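Local coordinates for protein ferredoxin--NADP reductase, apicoplast (Plasmodium falciparum, PDB 3JQQ) that transfers electrons from reduced ferredoxin to NADP(+) through its FAD cofactor, yielding NADPH, and may serve the last step of isoprenoid precursor synthesis in the apicoplast, at residues Leu281-Lys286 and Tyr291-Ile296; His243-Tyr248 and Thr255-Gln260. The protein carries 1 engineered substitution. All coordinates share one frame; numbering follows the deposited sequence.

Overall arrangement
Both interactions hold an element of the NADP-binding domain against its five-stranded parallel sheet, their centres about 14 Å apart, and both are buried. Interaction 1 joins an inner strand to helix 289-298 through aliphatic tips alone. Interaction 2, at the sheet margin on 240-246, the outermost strand within this chain, buries more surface between its segments (213 against 123 Å²) and mixes a valine core with a water bridge, a serine and a tyrosine that reach the nucleotide. The two are adjacent: Lys292 CB and Gln260 CB are 3.7 Å apart. They share one adenosine-2'-5'-diphosphate, gripped at its 5'-phosphate from 281-286 and its 2'-phosphate from 243-248 and 255-260, and both reach the second subunit.

Interaction 1: residues Leu281-Lys286 and Tyr291-Ile296; sequences LYICGK and YKVMDI. Engineered in segment 281-286: Lys286 (natural residue His). With A2P (adenosine-2'-5'-diphosphate), chain J.
Leu281, Ile283 and Val293 meet through methyl groups, and the flat groups stand at the margins. The Tyr282 ring, on the other side of the strand, is stacked with His312 and meets Phe160 and Phe188 edge-to-face. At the far end, the adenine of the bound adenosine-2'-5'-diphosphate has CG of Lys286 over one face, 3.9 Å from ligand C4. Lys286 is engineered, the natural residue being histidine. Its chain bends at chi2 (-59°) and then runs extended past the nucleotide, where NZ donates a hydrogen bond of 2.9 Å to O5P of the 5'-phosphate; the opposite charges should strengthen this grip.

Between strand and helix no hydrogen bond forms. Val293 CG1, placed anti to the backbone N (chi1 168°), projects from the helix and is the single helix atom that both strand residues touch. Leu281 CD2 reaches it tip to tip at 4.1 Å, and Ile283 CD1 does likewise at 4.2 Å. Both separations are ordinary methyl-to-methyl van der Waals contact. With the CA atoms of Ile283 and Val293 9.3 Å apart, the backbones stand well separated and the side-chain ends bridge the gap. Phe270 of helix 267-276 packs on both Leu281 and Val293. The neighbouring Lys292 instead turns to polar partners, a salt bridge with Asp261 and a hydrogen bond to the Thr255 carbonyl of the second subunit.

Leu281 and Ile283, two apart on one strand, thus present one face of the parallel sheet to helix 289-298. Strand 280-285, this helix and the adjacent parallel strand 311-315 form a beta-alpha-beta crossover of the NADP-binding domain, with the nucleotide held beyond the strand's C-terminal end, as in Rossmann-like folds.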
ATOM      1  N   LEU B 281      14.535 -15.488 -10.329  1.00 37.94           N
ATOM      2  CA  LEU B 281      13.159 -15.210  -9.941  1.00 36.47           C
ATOM      3  C   LEU B 281      13.016 -13.790  -9.406  1.00 35.30           C
ATOM      4  O   LEU B 281      13.746 -13.379  -8.506  1.00 35.29           O
ATOM      5  CB  LEU B 281      12.692 -16.222  -8.893  1.00 36.58           C
ATOM      6  CG  LEU B 281      11.279 -16.070  -8.329  1.00 36.65           C
ATOM      7  CD1 LEU B 281      10.244 -16.138  -9.440  1.00 36.86           C
ATOM      8  CD2 LEU B 281      11.011 -17.138  -7.279  1.00 36.92           C
ATOM      9  N   TYR B 282      12.074 -13.043  -9.971  1.00 33.75           N
ATOM     10  CA  TYR B 282      11.836 -11.666  -9.553  1.00 32.16           C
ATOM     11  C   TYR B 282      10.401 -11.479  -9.090  1.00 31.21           C
ATOM     12  O   TYR B 282       9.469 -12.009  -9.693  1.00 31.24           O
ATOM     13  CB  TYR B 282      12.129 -10.699 -10.699  1.00 32.05           C
ATOM     14  CG  TYR B 282      13.597 -10.531 -11.000  1.00 31.38           C
ATOM     15  CD1 TYR B 282      14.306 -11.521 -11.666  1.00 30.60           C
ATOM     16  CD2 TYR B 282      14.274  -9.378 -10.625  1.00 30.67           C
ATOM     17  CE1 TYR B 282      15.647 -11.371 -11.943  1.00 30.46           C
ATOM     18  CE2 TYR B 282      15.617  -9.220 -10.898  1.00 30.28           C
ATOM     19  CZ  TYR B 282      16.298 -10.219 -11.557  1.00 30.15           C
ATOM     20  OH  TYR B 282      17.635 -10.068 -11.836  1.00 30.03           O
ATOM     21  N   ILE B 283      10.226 -10.713  -8.022  1.00 30.02           N
ATOM     22  CA  ILE B 283       8.899 -10.399  -7.516  1.00 28.92           C
ATOM     23  C   ILE B 283       8.790  -8.906  -7.232  1.00 28.36           C
ATOM     24  O   ILE B 283       9.501  -8.376  -6.378  1.00 28.11           O
ATOM     25  CB  ILE B 283       8.584 -11.194  -6.239  1.00 28.85           C
ATOM     26  CG1 ILE B 283       8.539 -12.694  -6.549  1.00 28.68           C
ATOM     27  CG2 ILE B 283       7.270 -10.724  -5.632  1.00 28.70           C
ATOM     28  CD1 ILE B 283       8.586 -13.580  -5.316  1.00 28.28           C
ATOM     29  N   CYS B 284       7.911  -8.233  -7.959  1.00 27.74           N
ATOM     30  CA  CYS B 284       7.722  -6.796  -7.792  1.00 27.35           C
ATOM     31  C   CYS B 284       6.247  -6.431  -7.695  1.00 27.25           C
ATOM     32  O   CYS B 284       5.465  -6.704  -8.609  1.00 26.98           O
ATOM     33  CB  CYS B 284       8.371  -6.024  -8.942  1.00 27.19           C
ATOM     34  SG  CYS B 284       8.354  -4.232  -8.710  1.00 27.38           S
ATOM     35  N   GLY B 285       5.858  -5.823  -6.581  1.00 27.20           N
ATOM     36  CA  GLY B 285       4.456  -5.534  -6.354  1.00 27.41           C
ATOM     37  C   GLY B 285       4.090  -5.655  -4.890  1.00 27.52           C
ATOM     38  O   GLY B 285       4.892  -5.348  -4.008  1.00 27.52           O
ATOM     39  N   LYS B 286       2.939  -6.237  -4.677  1.00 27.67           N
ATOM     40  CA  LYS B 286       2.362  -6.381  -3.354  1.00 28.03           C
ATOM     41  C   LYS B 286       3.188  -7.304  -2.445  1.00 28.42           C
ATOM     42  O   LYS B 286       3.636  -8.330  -2.869  1.00 28.19           O
ATOM     43  CB  LYS B 286       0.905  -6.893  -3.443  1.00 27.90           C
ATOM     44  CG  LYS B 286      -0.125  -6.113  -4.217  1.00 27.52           C
ATOM     45  CD  LYS B 286      -0.332  -4.704  -3.726  1.00 27.23           C
ATOM     46  CE  LYS B 286      -1.568  -4.109  -4.315  1.00 26.57           C
ATOM     47  NZ  LYS B 286      -1.629  -2.704  -4.156  1.00 25.44           N
ATOM     48  N   TYR B 291       5.245 -14.764   0.255  1.00 42.62           N
ATOM     49  CA  TYR B 291       5.244 -15.967   1.084  1.00 43.92           C
ATOM     50  C   TYR B 291       4.663 -17.206   0.404  1.00 44.58           C
ATOM     51  O   TYR B 291       5.185 -18.310   0.568  1.00 44.60           O
ATOM     52  CB  TYR B 291       4.571 -15.692   2.433  1.00 44.06           C
ATOM     53  CG  TYR B 291       5.323 -14.667   3.253  1.00 44.84           C
ATOM     54  CD1 TYR B 291       4.992 -13.319   3.189  1.00 45.63           C
ATOM     55  CD2 TYR B 291       6.382 -15.043   4.070  1.00 45.69           C
ATOM     56  CE1 TYR B 291       5.684 -12.376   3.929  1.00 46.27           C
ATOM     57  CE2 TYR B 291       7.080 -14.106   4.815  1.00 46.34           C
ATOM     58  CZ  TYR B 291       6.727 -12.774   4.739  1.00 46.59           C
ATOM     59  OH  TYR B 291       7.416 -11.836   5.477  1.00 46.86           O
ATOM     60  N   LYS B 292       3.600 -17.022  -0.369  1.00 45.50           N
ATOM     61  CA  LYS B 292       2.991 -18.132  -1.092  1.00 46.44           C
ATOM     62  C   LYS B 292       3.970 -18.717  -2.108  1.00 47.24           C
ATOM     63  O   LYS B 292       4.110 -19.935  -2.217  1.00 47.31           O
ATOM     64  CB  LYS B 292       1.704 -17.674  -1.783  1.00 46.36           C
ATOM     65  CG  LYS B 292       0.654 -18.763  -1.930  1.00 46.25           C
ATOM     66  CD  LYS B 292      -0.739 -18.163  -2.012  1.00 46.01           C
ATOM     67  CE  LYS B 292      -1.806 -19.182  -1.648  1.00 45.89           C
ATOM     68  NZ  LYS B 292      -3.153 -18.555  -1.521  1.00 45.49           N
ATOM     69  N   VAL B 293       4.652 -17.845  -2.843  1.00 48.33           N
ATOM     70  CA  VAL B 293       5.620 -18.281  -3.844  1.00 49.44           C
ATOM     71  C   VAL B 293       6.846 -18.921  -3.199  1.00 50.39           C
ATOM     72  O   VAL B 293       7.345 -19.942  -3.673  1.00 50.41           O
ATOM     73  CB  VAL B 293       6.074 -17.115  -4.747  1.00 49.36           C
ATOM     74  CG1 VAL B 293       7.288 -17.519  -5.570  1.00 49.32           C
ATOM     75  CG2 VAL B 293       4.935 -16.663  -5.648  1.00 49.28           C
ATOM     76  N   MET B 294       7.325 -18.313  -2.136  1.00 51.66           N
ATOM     77  CA  MET B 294       8.504 -18.780  -1.437  1.00 53.01           C
ATOM     78  C   MET B 294       8.339 -20.154  -0.842  1.00 53.89           C
ATOM     79  O   MET B 294       9.236 -20.925  -0.891  1.00 53.98           O
ATOM     80  CB  MET B 294       8.924 -17.791  -0.366  1.00 53.01           C
ATOM     81  CG  MET B 294       9.488 -16.531  -0.942  1.00 53.37           C
ATOM     82  SD  MET B 294      10.913 -16.833  -1.960  1.00 54.18           S
ATOM     83  CE  MET B 294      12.229 -16.543  -0.810  1.00 54.07           C
ATOM     84  N   ASP B 295       7.167 -20.434  -0.317  1.00 55.07           N
ATOM     85  CA  ASP B 295       6.874 -21.688   0.313  1.00 56.20           C
ATOM     86  C   ASP B 295       6.989 -22.861  -0.606  1.00 56.90           C
ATOM     87  O   ASP B 295       7.512 -23.869  -0.253  1.00 57.02           O
ATOM     88  CB  ASP B 295       5.498 -21.649   0.946  1.00 56.23           C
ATOM     89  CG  ASP B 295       5.561 -21.292   2.398  1.00 56.56           C
ATOM     90  OD1 ASP B 295       6.231 -22.037   3.140  1.00 56.89           O
ATOM     91  OD2 ASP B 295       4.956 -20.270   2.816  1.00 56.78           O
ATOM     92  N   ILE B 296       6.512 -22.723  -1.808  1.00 57.75           N
ATOM     93  CA  ILE B 296       6.597 -23.793  -2.790  1.00 58.55           C
ATOM     94  C   ILE B 296       8.064 -24.084  -3.076  1.00 59.11           C
ATOM     95  O   ILE B 296       8.472 -25.241  -3.180  1.00 59.17           O
ATOM     96  CB  ILE B 296       5.888 -23.416  -4.102  1.00 58.52           C
ATOM     97  CG1 ILE B 296       4.423 -23.064  -3.836  1.00 58.51           C
ATOM     98  CG2 ILE B 296       5.993 -24.552  -5.109  1.00 58.49           C
ATOM     99  CD1 ILE B 296       3.651 -22.681  -5.078  1.00 58.54           C
TER
HETATM  100  P1  A2P J 416      -7.734  -5.974  -6.503  1.00 20.52           P
HETATM  101  O1P A2P J 416      -8.356  -7.021  -5.613  1.00 20.75           O
HETATM  102  O2P A2P J 416      -7.142  -4.804  -5.753  1.00 20.83           O
HETATM  103  O3P A2P J 416      -8.581  -5.593  -7.694  1.00 20.93           O
HETATM  104  P2  A2P J 416      -3.005  -2.043  -7.741  1.00 24.29           P
HETATM  105  O4P A2P J 416      -1.546  -1.940  -8.118  1.00 24.71           O
HETATM  106  O5P A2P J 416      -3.309  -1.675  -6.306  1.00 24.42           O
HETATM  107  O6P A2P J 416      -3.947  -1.449  -8.760  1.00 24.38           O
HETATM  108  O5' A2P J 416      -3.309  -3.623  -7.805  1.00 23.46           O
HETATM  109  C5' A2P J 416      -2.726  -4.422  -8.832  1.00 21.96           C
HETATM  110  C4' A2P J 416      -3.368  -5.803  -8.822  1.00 21.13           C
HETATM  111  O4' A2P J 416      -2.925  -6.537  -7.675  1.00 20.79           O
HETATM  112  C3' A2P J 416      -4.884  -5.712  -8.726  1.00 20.57           C
HETATM  113  O3' A2P J 416      -5.452  -6.685  -9.608  1.00 20.74           O
HETATM  114  C2' A2P J 416      -5.201  -6.093  -7.295  1.00 20.30           C
HETATM  115  O2' A2P J 416      -6.472  -6.723  -7.166  1.00 20.19           O
HETATM  116  C1' A2P J 416      -4.086  -7.094  -7.052  1.00 20.25           C
HETATM  117  N9  A2P J 416      -3.936  -7.430  -5.613  1.00 19.64           N
HETATM  118  C8  A2P J 416      -4.578  -6.848  -4.581  1.00 19.42           C
HETATM  119  N7  A2P J 416      -4.221  -7.420  -3.402  1.00 18.87           N
HETATM  120  C5  A2P J 416      -3.338  -8.400  -3.681  1.00 19.12           C
HETATM  121  C6  A2P J 416      -2.562  -9.400  -2.910  1.00 19.09           C
HETATM  122  N6  A2P J 416      -2.659  -9.473  -1.562  1.00 18.95           N
HETATM  123  N1  A2P J 416      -1.751 -10.240  -3.593  1.00 19.26           N
HETATM  124  C2  A2P J 416      -1.638 -10.182  -4.932  1.00 18.98           C
HETATM  125  N3  A2P J 416      -2.311  -9.302  -5.693  1.00 19.43           N
HETATM  126  C4  A2P J 416      -3.159  -8.404  -5.138  1.00 19.21           C

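Interaction 2: residues His243-Tyr248 and Thr255-Gln260; sequences HYVFSY and TSFYVQ. With A2P (adenosine-2'-5'-diphosphate), chain J; A2P (adenosine-2'-5'-diphosphate), chain H.
Apolar contact centres on Val245, whose two methyls divide the work. A chi1 of -171° turns CG1 to the side of the Val245 carbonyl carbon, where it lies 3.7 Å from Tyr258 O and also approaches the Phe257 ring obliquely, 4.0 Å from CD2. That leaves CG2 to pack on Val259 CG2 at 4.1 Å, the two valine side chains crossing at about a right angle. With their CA atoms 5.7 Å apart, Val245 and Val259 bring the backbones close, yet no direct hydrogen bond links the segments.

One water supplies a polar bridge instead, donating to Phe246 O at 2.6 Å and to Phe257 O. Both carbonyls are thereby satisfied by the same molecule where the strand gives way to loop.

Strand 240-246 is the outermost strand of the parallel sheet within this chain, and the chain beyond its C-terminal end helps form the NADP pocket of this reductase domain. Tyr258, at the N-cap position of helix 259-265, is steadied there by a hydrogen bond from its backbone N to Asp261 OD1.

Ring contacts place this tyrosine against the nucleotide. Adenine of adenosine-2'-5'-diphosphate (chain J) covers one face, nearly parallel to it, with C4 3.4 Å above the ring plane and offset toward the rim. Ser247 CB sits at the ring edge, near its plane.

Hydrogen bonds to the ligand complete the grip. Tyr258 OH donates to O1P of the 2'-phosphate at a short 2.5 Å, the oxygen lying in the ring plane. Ser247 OG accepts from the ribose O3' at 2.8 Å and lies close enough to bond phosphate O3P as well, although the destination of its proton is not settled. From the second nucleotide (chain H), N6 makes only a weak, bent bond to Tyr258 OH (123°).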
ATOM      1  N   HIS B 243       1.537 -14.905 -18.445  1.00 33.04           N
ATOM      2  CA  HIS B 243       0.305 -15.330 -17.792  1.00 32.57           C
ATOM      3  C   HIS B 243      -0.347 -14.158 -17.056  1.00 32.06           C
ATOM      4  O   HIS B 243       0.237 -13.593 -16.130  1.00 32.03           O
ATOM      5  CB  HIS B 243       0.576 -16.487 -16.823  1.00 32.75           C
ATOM      6  CG  HIS B 243       1.152 -17.705 -17.479  1.00 33.16           C
ATOM      7  ND1 HIS B 243       0.448 -18.461 -18.392  1.00 33.61           N
ATOM      8  CD2 HIS B 243       2.359 -18.306 -17.345  1.00 33.71           C
ATOM      9  CE1 HIS B 243       1.197 -19.476 -18.799  1.00 33.80           C
ATOM     10  NE2 HIS B 243       2.363 -19.398 -18.177  1.00 33.72           N
ATOM     11  N   TYR B 244      -1.557 -13.797 -17.476  1.00 31.33           N
ATOM     12  CA  TYR B 244      -2.294 -12.692 -16.867  1.00 30.54           C
ATOM     13  C   TYR B 244      -3.301 -13.190 -15.836  1.00 29.99           C
ATOM     14  O   TYR B 244      -4.073 -14.111 -16.103  1.00 29.99           O
ATOM     15  CB  TYR B 244      -3.039 -11.883 -17.933  1.00 30.51           C
ATOM     16  CG  TYR B 244      -2.153 -11.135 -18.899  1.00 30.13           C
ATOM     17  CD1 TYR B 244      -2.112 -11.483 -20.244  1.00 30.16           C
ATOM     18  CD2 TYR B 244      -1.368 -10.074 -18.473  1.00 29.79           C
ATOM     19  CE1 TYR B 244      -1.309 -10.798 -21.136  1.00 29.78           C
ATOM     20  CE2 TYR B 244      -0.560  -9.384 -19.354  1.00 29.75           C
ATOM     21  CZ  TYR B 244      -0.535  -9.749 -20.685  1.00 29.92           C
ATOM     22  OH  TYR B 244       0.269  -9.063 -21.565  1.00 29.55           O
ATOM     23  N   VAL B 245      -3.301 -12.567 -14.662  1.00 29.20           N
ATOM     24  CA  VAL B 245      -4.258 -12.910 -13.618  1.00 28.34           C
ATOM     25  C   VAL B 245      -5.125 -11.698 -13.296  1.00 27.84           C
ATOM     26  O   VAL B 245      -4.665 -10.749 -12.659  1.00 27.58           O
ATOM     27  CB  VAL B 245      -3.552 -13.380 -12.336  1.00 28.40           C
ATOM     28  CG1 VAL B 245      -4.565 -13.941 -11.350  1.00 28.09           C
ATOM     29  CG2 VAL B 245      -2.488 -14.414 -12.666  1.00 28.35           C
ATOM     30  N   PHE B 246      -6.378 -11.735 -13.738  1.00 27.20           N
ATOM     31  CA  PHE B 246      -7.271 -10.595 -13.581  1.00 26.76           C
ATOM     32  C   PHE B 246      -8.105 -10.697 -12.303  1.00 26.85           C
ATOM     33  O   PHE B 246      -8.787 -11.694 -12.071  1.00 26.76           O
ATOM     34  CB  PHE B 246      -8.176 -10.445 -14.809  1.00 26.51           C
ATOM     35  CG  PHE B 246      -7.424 -10.330 -16.112  1.00 25.58           C
ATOM     36  CD1 PHE B 246      -6.494  -9.321 -16.306  1.00 24.81           C
ATOM     37  CD2 PHE B 246      -7.659 -11.223 -17.145  1.00 24.62           C
ATOM     38  CE1 PHE B 246      -5.804  -9.214 -17.502  1.00 24.29           C
ATOM     39  CE2 PHE B 246      -6.973 -11.120 -18.343  1.00 24.08           C
ATOM     40  CZ  PHE B 246      -6.045 -10.116 -18.521  1.00 24.01           C
ATOM     41  N   SER B 247      -8.055  -9.657 -11.477  1.00 26.97           N
ATOM     42  CA  SER B 247      -8.756  -9.691 -10.198  1.00 27.25           C
ATOM     43  C   SER B 247     -10.266  -9.472 -10.321  1.00 27.73           C
ATOM     44  O   SER B 247     -11.009  -9.799  -9.397  1.00 27.70           O
ATOM     45  CB  SER B 247      -8.134  -8.711  -9.191  1.00 27.13           C
ATOM     46  OG  SER B 247      -8.137  -7.380  -9.675  1.00 26.63           O
ATOM     47  N   TYR B 248     -10.725  -8.937 -11.451  1.00 28.41           N
ATOM     48  CA  TYR B 248     -12.161  -8.720 -11.638  1.00 29.22           C
ATOM     49  C   TYR B 248     -12.913 -10.051 -11.672  1.00 29.66           C
ATOM     50  O   TYR B 248     -14.032 -10.152 -11.177  1.00 29.70           O
ATOM     51  CB  TYR B 248     -12.456  -7.891 -12.896  1.00 29.26           C
ATOM     52  CG  TYR B 248     -12.698  -8.716 -14.136  1.00 29.81           C
ATOM     53  CD1 TYR B 248     -13.976  -9.157 -14.461  1.00 30.30           C
ATOM     54  CD2 TYR B 248     -11.654  -9.048 -14.987  1.00 30.22           C
ATOM     55  CE1 TYR B 248     -14.203  -9.910 -15.597  1.00 30.77           C
ATOM     56  CE2 TYR B 248     -11.872  -9.798 -16.125  1.00 30.65           C
ATOM     57  CZ  TYR B 248     -13.147 -10.227 -16.426  1.00 31.00           C
ATOM     58  OH  TYR B 248     -13.361 -10.974 -17.560  1.00 31.09           O
ATOM     59  N   THR B 255     -14.391 -16.018  -2.459  1.00 30.60           N
ATOM     60  CA  THR B 255     -12.988 -16.350  -2.681  1.00 30.51           C
ATOM     61  C   THR B 255     -12.255 -15.289  -3.494  1.00 30.02           C
ATOM     62  O   THR B 255     -12.851 -14.603  -4.324  1.00 30.17           O
ATOM     63  CB  THR B 255     -12.833 -17.699  -3.413  1.00 30.62           C
ATOM     64  OG1 THR B 255     -11.443 -17.928  -3.681  1.00 31.09           O
ATOM     65  CG2 THR B 255     -13.593 -17.675  -4.728  1.00 31.05           C
ATOM     66  N   SER B 256     -10.956 -15.167  -3.246  1.00 29.26           N
ATOM     67  CA  SER B 256     -10.098 -14.291  -4.029  1.00 28.43           C
ATOM     68  C   SER B 256      -9.065 -15.130  -4.769  1.00 27.77           C
ATOM     69  O   SER B 256      -8.694 -16.211  -4.312  1.00 27.70           O
ATOM     70  CB  SER B 256      -9.397 -13.271  -3.127  1.00 28.47           C
ATOM     71  OG  SER B 256     -10.318 -12.317  -2.625  1.00 28.41           O
ATOM     72  N   PHE B 257      -8.606 -14.636  -5.914  1.00 26.92           N
ATOM     73  CA  PHE B 257      -7.606 -15.355  -6.699  1.00 26.20           C
ATOM     74  C   PHE B 257      -6.596 -14.398  -7.328  1.00 25.78           C
ATOM     75  O   PHE B 257      -6.894 -13.711  -8.305  1.00 25.63           O
ATOM     76  CB  PHE B 257      -8.272 -16.218  -7.773  1.00 26.20           C
ATOM     77  CG  PHE B 257      -7.334 -17.192  -8.433  1.00 26.24           C
ATOM     78  CD1 PHE B 257      -7.123 -18.449  -7.887  1.00 26.20           C
ATOM     79  CD2 PHE B 257      -6.662 -16.848  -9.594  1.00 26.40           C
ATOM     80  CE1 PHE B 257      -6.262 -19.352  -8.490  1.00 26.35           C
ATOM     81  CE2 PHE B 257      -5.795 -17.741 -10.202  1.00 26.42           C
ATOM     82  CZ  PHE B 257      -5.596 -18.998  -9.649  1.00 26.54           C
ATOM     83  N   TYR B 258      -5.398 -14.366  -6.757  1.00 25.37           N
ATOM     84  CA  TYR B 258      -4.370 -13.419  -7.177  1.00 25.00           C
ATOM     85  C   TYR B 258      -3.202 -14.125  -7.870  1.00 25.09           C
ATOM     86  O   TYR B 258      -3.266 -15.326  -8.135  1.00 24.93           O
ATOM     87  CB  TYR B 258      -3.889 -12.591  -5.980  1.00 24.86           C
ATOM     88  CG  TYR B 258      -4.920 -11.606  -5.454  1.00 24.38           C
ATOM     89  CD1 TYR B 258      -5.487 -10.653  -6.291  1.00 24.04           C
ATOM     90  CD2 TYR B 258      -5.312 -11.619  -4.120  1.00 24.02           C
ATOM     91  CE1 TYR B 258      -6.425  -9.749  -5.821  1.00 23.79           C
ATOM     92  CE2 TYR B 258      -6.250 -10.714  -3.638  1.00 24.04           C
ATOM     93  CZ  TYR B 258      -6.802  -9.780  -4.495  1.00 23.89           C
ATOM     94  OH  TYR B 258      -7.732  -8.874  -4.029  1.00 23.50           O
ATOM     95  N   VAL B 259      -2.141 -13.379  -8.164  1.00 25.21           N
ATOM     96  CA  VAL B 259      -1.047 -13.913  -8.969  1.00 25.47           C
ATOM     97  C   VAL B 259      -0.331 -15.104  -8.316  1.00 26.14           C
ATOM     98  O   VAL B 259       0.073 -16.039  -9.013  1.00 26.28           O
ATOM     99  CB  VAL B 259      -0.038 -12.812  -9.403  1.00 25.34           C
ATOM    100  CG1 VAL B 259       0.813 -12.356  -8.230  1.00 24.89           C
ATOM    101  CG2 VAL B 259       0.837 -13.309 -10.545  1.00 25.11           C
ATOM    102  N   GLN B 260      -0.189 -15.081  -6.990  1.00 26.87           N
ATOM    103  CA  GLN B 260       0.427 -16.199  -6.278  1.00 27.77           C
ATOM    104  C   GLN B 260      -0.416 -17.464  -6.369  1.00 28.48           C
ATOM    105  O   GLN B 260       0.116 -18.572  -6.373  1.00 28.52           O
ATOM    106  CB  GLN B 260       0.645 -15.878  -4.795  1.00 27.65           C
ATOM    107  CG  GLN B 260       0.879 -14.422  -4.479  1.00 27.98           C
ATOM    108  CD  GLN B 260      -0.415 -13.655  -4.336  1.00 27.76           C
ATOM    109  OE1 GLN B 260      -1.105 -13.756  -3.320  1.00 27.83           O
ATOM    110  NE2 GLN B 260      -0.746 -12.879  -5.350  1.00 27.48           N
TER
HETATM  111  P1  A2P J 416      -7.734  -5.974  -6.503  1.00 20.52           P
HETATM  112  O1P A2P J 416      -8.356  -7.021  -5.613  1.00 20.75           O
HETATM  113  O2P A2P J 416      -7.142  -4.804  -5.753  1.00 20.83           O
HETATM  114  O3P A2P J 416      -8.581  -5.593  -7.694  1.00 20.93           O
HETATM  115  P2  A2P J 416      -3.005  -2.043  -7.741  1.00 24.29           P
HETATM  116  O4P A2P J 416      -1.546  -1.940  -8.118  1.00 24.71           O
HETATM  117  O5P A2P J 416      -3.309  -1.675  -6.306  1.00 24.42           O
HETATM  118  O6P A2P J 416      -3.947  -1.449  -8.760  1.00 24.38           O
HETATM  119  O5' A2P J 416      -3.309  -3.623  -7.805  1.00 23.46           O
HETATM  120  C5' A2P J 416      -2.726  -4.422  -8.832  1.00 21.96           C
HETATM  121  C4' A2P J 416      -3.368  -5.803  -8.822  1.00 21.13           C
HETATM  122  O4' A2P J 416      -2.925  -6.537  -7.675  1.00 20.79           O
HETATM  123  C3' A2P J 416      -4.884  -5.712  -8.726  1.00 20.57           C
HETATM  124  O3' A2P J 416      -5.452  -6.685  -9.608  1.00 20.74           O
HETATM  125  C2' A2P J 416      -5.201  -6.093  -7.295  1.00 20.30           C
HETATM  126  O2' A2P J 416      -6.472  -6.723  -7.166  1.00 20.19           O
HETATM  127  C1' A2P J 416      -4.086  -7.094  -7.052  1.00 20.25           C
HETATM  128  N9  A2P J 416      -3.936  -7.430  -5.613  1.00 19.64           N
HETATM  129  C8  A2P J 416      -4.578  -6.848  -4.581  1.00 19.42           C
HETATM  130  N7  A2P J 416      -4.221  -7.420  -3.402  1.00 18.87           N
HETATM  131  C5  A2P J 416      -3.338  -8.400  -3.681  1.00 19.12           C
HETATM  132  C6  A2P J 416      -2.562  -9.400  -2.910  1.00 19.09           C
HETATM  133  N6  A2P J 416      -2.659  -9.473  -1.562  1.00 18.95           N
HETATM  134  N1  A2P J 416      -1.751 -10.240  -3.593  1.00 19.26           N
HETATM  135  C2  A2P J 416      -1.638 -10.182  -4.932  1.00 18.98           C
HETATM  136  N3  A2P J 416      -2.311  -9.302  -5.693  1.00 19.43           N
HETATM  137  C4  A2P J 416      -3.159  -8.404  -5.138  1.00 19.21           C
HETATM  138  P1  A2P H 416      -1.426 -11.236   3.565  1.00 19.04           P
HETATM  139  O1P A2P H 416      -1.741 -11.932   2.267  1.00 19.90           O
HETATM  140  O2P A2P H 416      -0.603  -9.980   3.406  1.00 19.79           O
HETATM  141  O3P A2P H 416      -0.941 -12.153   4.662  1.00 19.56           O
HETATM  142  P2  A2P H 416      -0.832  -5.627   6.285  1.00 23.47           P
HETATM  143  O4P A2P H 416      -0.004  -5.556   5.028  1.00 23.68           O
HETATM  144  O5P A2P H 416      -0.112  -6.229   7.468  1.00 23.31           O
HETATM  145  O6P A2P H 416      -1.588  -4.361   6.611  1.00 23.97           O
HETATM  146  O5' A2P H 416      -1.986  -6.699   5.938  1.00 21.71           O
HETATM  147  C5' A2P H 416      -3.016  -6.962   6.889  1.00 20.54           C
HETATM  148  C4' A2P H 416      -3.918  -8.084   6.391  1.00 19.69           C
HETATM  149  O4' A2P H 416      -4.533  -7.713   5.148  1.00 19.32           O
HETATM  150  C3' A2P H 416      -3.120  -9.356   6.125  1.00 19.20           C
HETATM  151  O3' A2P H 416      -3.879 -10.485   6.561  1.00 19.17           O
HETATM  152  C2' A2P H 416      -3.000  -9.395   4.618  1.00 18.79           C
HETATM  153  O2' A2P H 416      -2.855 -10.716   4.100  1.00 19.06           O
HETATM  154  C1' A2P H 416      -4.352  -8.817   4.253  1.00 18.76           C
HETATM  155  N9  A2P H 416      -4.450  -8.520   2.803  1.00 18.60           N
HETATM  156  C8  A2P H 416      -3.443  -8.565   1.904  1.00 18.24           C
HETATM  157  N7  A2P H 416      -3.892  -8.268   0.658  1.00 17.92           N
HETATM  158  C5  A2P H 416      -5.214  -8.040   0.761  1.00 18.57           C
HETATM  159  C6  A2P H 416      -6.311  -7.676  -0.168  1.00 18.64           C
HETATM  160  N6  A2P H 416      -6.072  -7.493  -1.488  1.00 18.58           N
HETATM  161  N1  A2P H 416      -7.556  -7.535   0.345  1.00 19.23           N
HETATM  162  C2  A2P H 416      -7.809  -7.716   1.657  1.00 18.43           C
HETATM  163  N3  A2P H 416      -6.868  -8.042   2.547  1.00 18.42           N
HETATM  164  C4  A2P H 416      -5.579  -8.214   2.169  1.00 18.38           C
HETATM  165  O   HOH W   1      -8.713 -13.716 -10.376  1.00 33.83           O